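Side-chain contacts in thioesterase superfamily protein (PDB 2GF6), which probably hydrolyses fatty acyl-CoA thioesters, as a hot-dog-fold member of the 4-hydroxybenzoyl-CoA thioesterase family, and binds coenzyme A: residues A28-R31 against F32-N35; V13-Y16 against D17-A20. All coordinates share one frame; numbering follows the deposited sequence.

Contact 1. Residues A28-R31 against F32-N35; sequences AYYR and FFTN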
loop_
_atom_site.group_PDB
_atom_site.type_symbol
_atom_site.label_atom_id
_atom_site.label_comp_id
_atom_site.label_asym_id
_atom_site.label_seq_id
_atom_site.Cartn_x
_atom_site.Cartn_y
_atom_site.Cartn_z
ATOM N N ALA A 28 -5.988 4.019 -3.317
ATOM C CA ALA A 28 -6.723 3.262 -4.310
ATOM C C ALA A 28 -6.918 4.104 -5.566
ATOM O O ALA A 28 -6.790 3.614 -6.715
ATOM C CB ALA A 28 -8.039 2.844 -3.744
ATOM N N TYR A 29 -7.189 5.387 -5.356
ATOM C CA TYR A 29 -7.511 6.287 -6.473
ATOM C C TYR A 29 -6.300 6.478 -7.361
ATOM O O TYR A 29 -6.429 6.613 -8.583
ATOM C CB TYR A 29 -8.107 7.613 -5.949
ATOM C CG TYR A 29 -9.549 7.443 -5.445
ATOM C CD1 TYR A 29 -10.621 7.432 -6.330
ATOM C CD2 TYR A 29 -9.830 7.221 -4.104
ATOM C CE1 TYR A 29 -11.906 7.240 -5.893
ATOM C CE2 TYR A 29 -11.121 7.038 -3.660
ATOM C CZ TYR A 29 -12.155 7.041 -4.550
ATOM O OH TYR A 29 -13.469 6.848 -4.131
ATOM N N TYR A 30 -5.118 6.441 -6.749
ATOM C CA TYR A 30 -3.836 6.416 -7.453
ATOM C C TYR A 30 -3.699 5.139 -8.236
ATOM O O TYR A 30 -3.135 5.131 -9.320
ATOM C CB TYR A 30 -2.691 6.528 -6.441
ATOM C CG TYR A 30 -1.250 6.436 -6.993
ATOM C CD1 TYR A 30 -0.611 7.548 -7.532
ATOM C CD2 TYR A 30 -0.535 5.254 -6.930
ATOM C CE1 TYR A 30 0.689 7.462 -8.024
ATOM C CE2 TYR A 30 0.746 5.154 -7.425
ATOM C CZ TYR A 30 1.364 6.256 -7.959
ATOM O OH TYR A 30 2.689 6.170 -8.415
ATOM N N ARG A 31 -4.191 4.039 -7.687
ATOM C CA ARG A 31 -4.124 2.801 -8.408
ATOM C C ARG A 31 -4.919 3.013 -9.661
ATOM O O ARG A 31 -4.499 2.663 -10.724
ATOM C CB ARG A 31 -4.679 1.612 -7.601
ATOM C CG ARG A 31 -4.419 0.263 -8.305
ATOM C CD ARG A 31 -4.800 -0.975 -7.504
ATOM N NE ARG A 31 -6.229 -1.269 -7.520
ATOM C CZ ARG A 31 -6.927 -1.731 -8.563
ATOM N NH1 ARG A 31 -6.378 -1.909 -9.755
ATOM N NH2 ARG A 31 -8.222 -1.985 -8.407
ATOM N N PHE A 32 -6.088 3.616 -9.530
ATOM C CA PHE A 32 -6.975 3.695 -10.678
ATOM C C PHE A 32 -6.422 4.634 -11.756
ATOM O O PHE A 32 -6.482 4.302 -12.935
ATOM C CB PHE A 32 -8.376 4.162 -10.269
ATOM C CG PHE A 32 -8.980 3.369 -9.142
ATOM C CD1 PHE A 32 -8.888 1.980 -9.103
ATOM C CD2 PHE A 32 -9.650 4.019 -8.115
ATOM C CE1 PHE A 32 -9.469 1.252 -8.059
ATOM C CE2 PHE A 32 -10.198 3.312 -7.061
ATOM C CZ PHE A 32 -10.116 1.923 -7.039
ATOM N N PHE A 33 -5.954 5.822 -11.365
ATOM C CA PHE A 33 -5.604 6.820 -12.361
ATOM C C PHE A 33 -4.248 6.492 -13.017
ATOM O O PHE A 33 -4.075 6.692 -14.240
ATOM C CB PHE A 33 -5.795 8.262 -11.825
ATOM C CG PHE A 33 -4.819 8.716 -10.768
ATOM C CD1 PHE A 33 -3.444 8.761 -11.005
ATOM C CD2 PHE A 33 -5.289 9.249 -9.580
ATOM C CE1 PHE A 33 -2.559 9.241 -10.038
ATOM C CE2 PHE A 33 -4.403 9.738 -8.611
ATOM C CZ PHE A 33 -3.038 9.737 -8.851
ATOM N N THR A 34 -3.343 5.882 -12.241
ATOM C CA THR A 34 -2.078 5.333 -12.782
ATOM C C THR A 34 -2.339 4.284 -13.863
ATOM O O THR A 34 -1.786 4.346 -14.944
ATOM C CB THR A 34 -1.207 4.754 -11.638
ATOM O OG1 THR A 34 -1.046 5.775 -10.664
ATOM C CG2 THR A 34 0.203 4.323 -12.141
ATOM N N ASN A 35 -3.220 3.332 -13.583
ATOM C CA ASN A 35 -3.618 2.388 -14.602
ATOM C C ASN A 35 -4.196 3.109 -15.809
ATOM O O ASN A 35 -3.906 2.766 -16.958
ATOM C CB ASN A 35 -4.644 1.402 -14.051
ATOM C CG ASN A 35 -4.054 0.424 -13.057
ATOM O OD1 ASN A 35 -2.843 0.158 -13.060
ATOM N ND2 ASN A 35 -4.907 -0.123 -12.202
HETATM O O HOH W 1 -4.293 -3.080 -11.009
#
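Tyr29 and Phe32 meet in a T-shaped pair on helix 26-45, the long helix that the antiparallel sheet of the hot-dog fold wraps. Their ring planes stand at 88°, and the edge of Phe32 is turned to the face of Tyr29, with CD2 of Phe32 4.0 Å from CD1 of Tyr29. Phe32 owes this place to chi1 of -52°, which sets CG anti to its own carbonyl carbon and lays the ring back along the preceding turn; Ala28 O then sits over the ring centre while Ala28 CB touches CE2. Tyr29 also touches the bound coenzyme A, so the pair reaches from the helix to a ligand pocket.

A CH-pi contact joins the next pair: Tyr30 CA lies 3.7 Å from the centroid of the Phe33 ring, 16° off its normal. The backbone adds polar bonds. Those of the i to i+4 kind run through all four steps, and Tyr30 O accepts twice, from Thr34 N at 3.0 Å and Thr34 OG1 at 2.6 Å, the two donors coming from opposite faces of its carbonyl plane. The same OG1 stands over the centre of the Tyr30 ring.

Charge gathers at Arg31, whose NE forms a salt bridge with Asp17 and NH1 another with Asp11. Asn35 OD1 bonds to Tyr16 OH of the second subunit. Arg31 NH2 comes in at the edge of Phe32, near the ring plane, 3.5 Å from CE1, and a water accepts from Asn35 ND2 at 3.2 Å.

Contact 2. Residues V13-Y16 against D17-A20; sequences VRIY and DTDA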
loop_
_atom_site.group_PDB
_atom_site.type_symbol
_atom_site.label_atom_id
_atom_site.label_comp_id
_atom_site.label_asym_id
_atom_site.label_seq_id
_atom_site.Cartn_x
_atom_site.Cartn_y
_atom_site.Cartn_z
ATOM N N VAL A 13 -13.276 -2.344 -7.698
ATOM C CA VAL A 13 -12.757 -2.100 -6.359
ATOM C C VAL A 13 -12.520 -3.415 -5.628
ATOM O O VAL A 13 -13.405 -4.258 -5.540
ATOM C CB VAL A 13 -13.691 -1.171 -5.515
ATOM C CG1 VAL A 13 -13.084 -0.876 -4.125
ATOM C CG2 VAL A 13 -13.918 0.170 -6.231
ATOM N N ARG A 14 -11.301 -3.555 -5.106
ATOM C CA ARG A 14 -10.778 -4.800 -4.550
ATOM C C ARG A 14 -10.577 -4.633 -3.037
ATOM O O ARG A 14 -10.617 -3.527 -2.495
ATOM C CB ARG A 14 -9.454 -5.167 -5.223
ATOM C CG ARG A 14 -9.505 -6.358 -6.139
ATOM C CD ARG A 14 -10.076 -6.050 -7.494
ATOM N NE ARG A 14 -9.841 -7.146 -8.448
ATOM C CZ ARG A 14 -9.413 -6.986 -9.703
ATOM N NH1 ARG A 14 -9.179 -5.763 -10.206
ATOM N NH2 ARG A 14 -9.220 -8.049 -10.463
ATOM N N ILE A 15 -10.371 -5.736 -2.340
ATOM C CA ILE A 15 -10.189 -5.663 -0.879
ATOM C C ILE A 15 -8.987 -4.812 -0.493
ATOM O O ILE A 15 -8.994 -4.084 0.508
ATOM C CB ILE A 15 -10.066 -7.094 -0.255
ATOM C CG1 ILE A 15 -10.100 -7.003 1.264
ATOM C CG2 ILE A 15 -8.807 -7.872 -0.801
ATOM C CD1 ILE A 15 -11.336 -6.336 1.797
ATOM N N TYR A 16 -7.938 -4.898 -1.287
ATOM C CA TYR A 16 -6.767 -4.104 -1.014
ATOM C C TYR A 16 -6.981 -2.624 -1.414
ATOM O O TYR A 16 -6.099 -1.781 -1.204
ATOM C CB TYR A 16 -5.524 -4.707 -1.697
ATOM C CG TYR A 16 -5.701 -5.051 -3.162
ATOM C CD1 TYR A 16 -5.667 -4.057 -4.136
ATOM C CD2 TYR A 16 -5.849 -6.367 -3.584
ATOM C CE1 TYR A 16 -5.835 -4.349 -5.472
ATOM C CE2 TYR A 16 -6.029 -6.670 -4.952
ATOM C CZ TYR A 16 -6.015 -5.641 -5.886
ATOM O OH TYR A 16 -6.173 -5.892 -7.250
ATOM N N ASP A 17 -8.131 -2.293 -2.001
ATOM C CA ASP A 17 -8.443 -0.863 -2.265
ATOM C C ASP A 17 -9.172 -0.170 -1.131
ATOM O O ASP A 17 -9.397 1.039 -1.179
ATOM C CB ASP A 17 -9.277 -0.714 -3.545
ATOM C CG ASP A 17 -8.521 -1.164 -4.782
ATOM O OD1 ASP A 17 -7.312 -0.853 -4.885
ATOM O OD2 ASP A 17 -9.136 -1.853 -5.607
ATOM N N THR A 18 -9.525 -0.924 -0.098
ATOM C CA THR A 18 -10.385 -0.435 0.979
ATOM C C THR A 18 -9.663 -0.387 2.315
ATOM O O THR A 18 -8.684 -1.087 2.504
ATOM C CB THR A 18 -11.553 -1.412 1.216
ATOM O OG1 THR A 18 -11.031 -2.684 1.632
ATOM C CG2 THR A 18 -12.371 -1.625 -0.079
ATOM N N ASP A 19 -10.218 0.391 3.257
ATOM C CA ASP A 19 -9.733 0.442 4.642
ATOM C C ASP A 19 -10.908 0.164 5.555
ATOM O O ASP A 19 -11.969 -0.193 5.059
ATOM C CB ASP A 19 -9.021 1.767 4.947
ATOM C CG ASP A 19 -9.943 2.989 4.892
ATOM O OD1 ASP A 19 -11.190 2.828 4.988
ATOM O OD2 ASP A 19 -9.404 4.115 4.741
ATOM N N ALA A 20 -10.745 0.268 6.875
ATOM C CA ALA A 20 -11.866 -0.103 7.778
ATOM C C ALA A 20 -13.144 0.726 7.637
ATOM O O ALA A 20 -14.164 0.351 8.220
ATOM C CB ALA A 20 -11.438 -0.087 9.225
HETATM O O HOH W 2 -5.036 0.084 -3.442
HETATM O O HOH W 3 -6.165 -1.713 1.983
#
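Asp17 folds back on Arg14: its carboxylate accepts from the backbone N-H three residues earlier, just ahead of a short 3-10 turn between strand 8-12 and helix 26-45 of the hot-dog fold. From the start of the side chain, CB lies 3.9 Å from Val13 CG1 and also against Arg14 O. Chi1 of -64° places CG anti to its carbonyl carbon and swings the carboxylate back toward Arg14. OD2 then accepts from Arg14 N at 2.8 Å, with an N-H...O angle of 151°; the donor meets it on the anti side, 23° out of the carboxylate plane. OD1 lies 3.7 Å from Tyr16 CD1, accepts a hydrogen bond from a water that also donates to Tyr16 O, and forms a salt bridge with Arg31 of helix 26-45. The return bond, Asp17 N to Arg14 O at 2.8 Å, closes the turn on its backbone side. Shortening Asp17 to an alanine is likely to leave Arg14 N without its acceptor and the Arg31 guanidinium without one of its carboxylate mates.

Thr18 extends the turn. Its N and OG1 both bond to Ile15 O, from the same face of the carbonyl plane, and OG1 also accepts from Ala20 N of the fourth subunit. With Tyr16 turned to Asn35 of the second subunit, the turn faces two neighbouring chains. The OG1 bond to Ile15 O measures 2.7 Å, while Thr18 CG2 packs 3.5 Å from Arg14 O.

Both contacts are largely buried, but the centre of contact 1 lies about 7 Å from the centre of the chain and that of contact 2 about 19 Å, where the second and fourth subunits pack against it. Contact 1 stays within helix 26-45 and depends chiefly on aromatic rings over a regular backbone; contact 2 is an irregular turn held by a carboxylate, a hydroxyl and waters. Beside the salt bridge already joining them, Ala28 CB packs 3.4 Å from Asp17 O. Each touches the second subunit, and that interface brings a residue of one contact to a residue of the other.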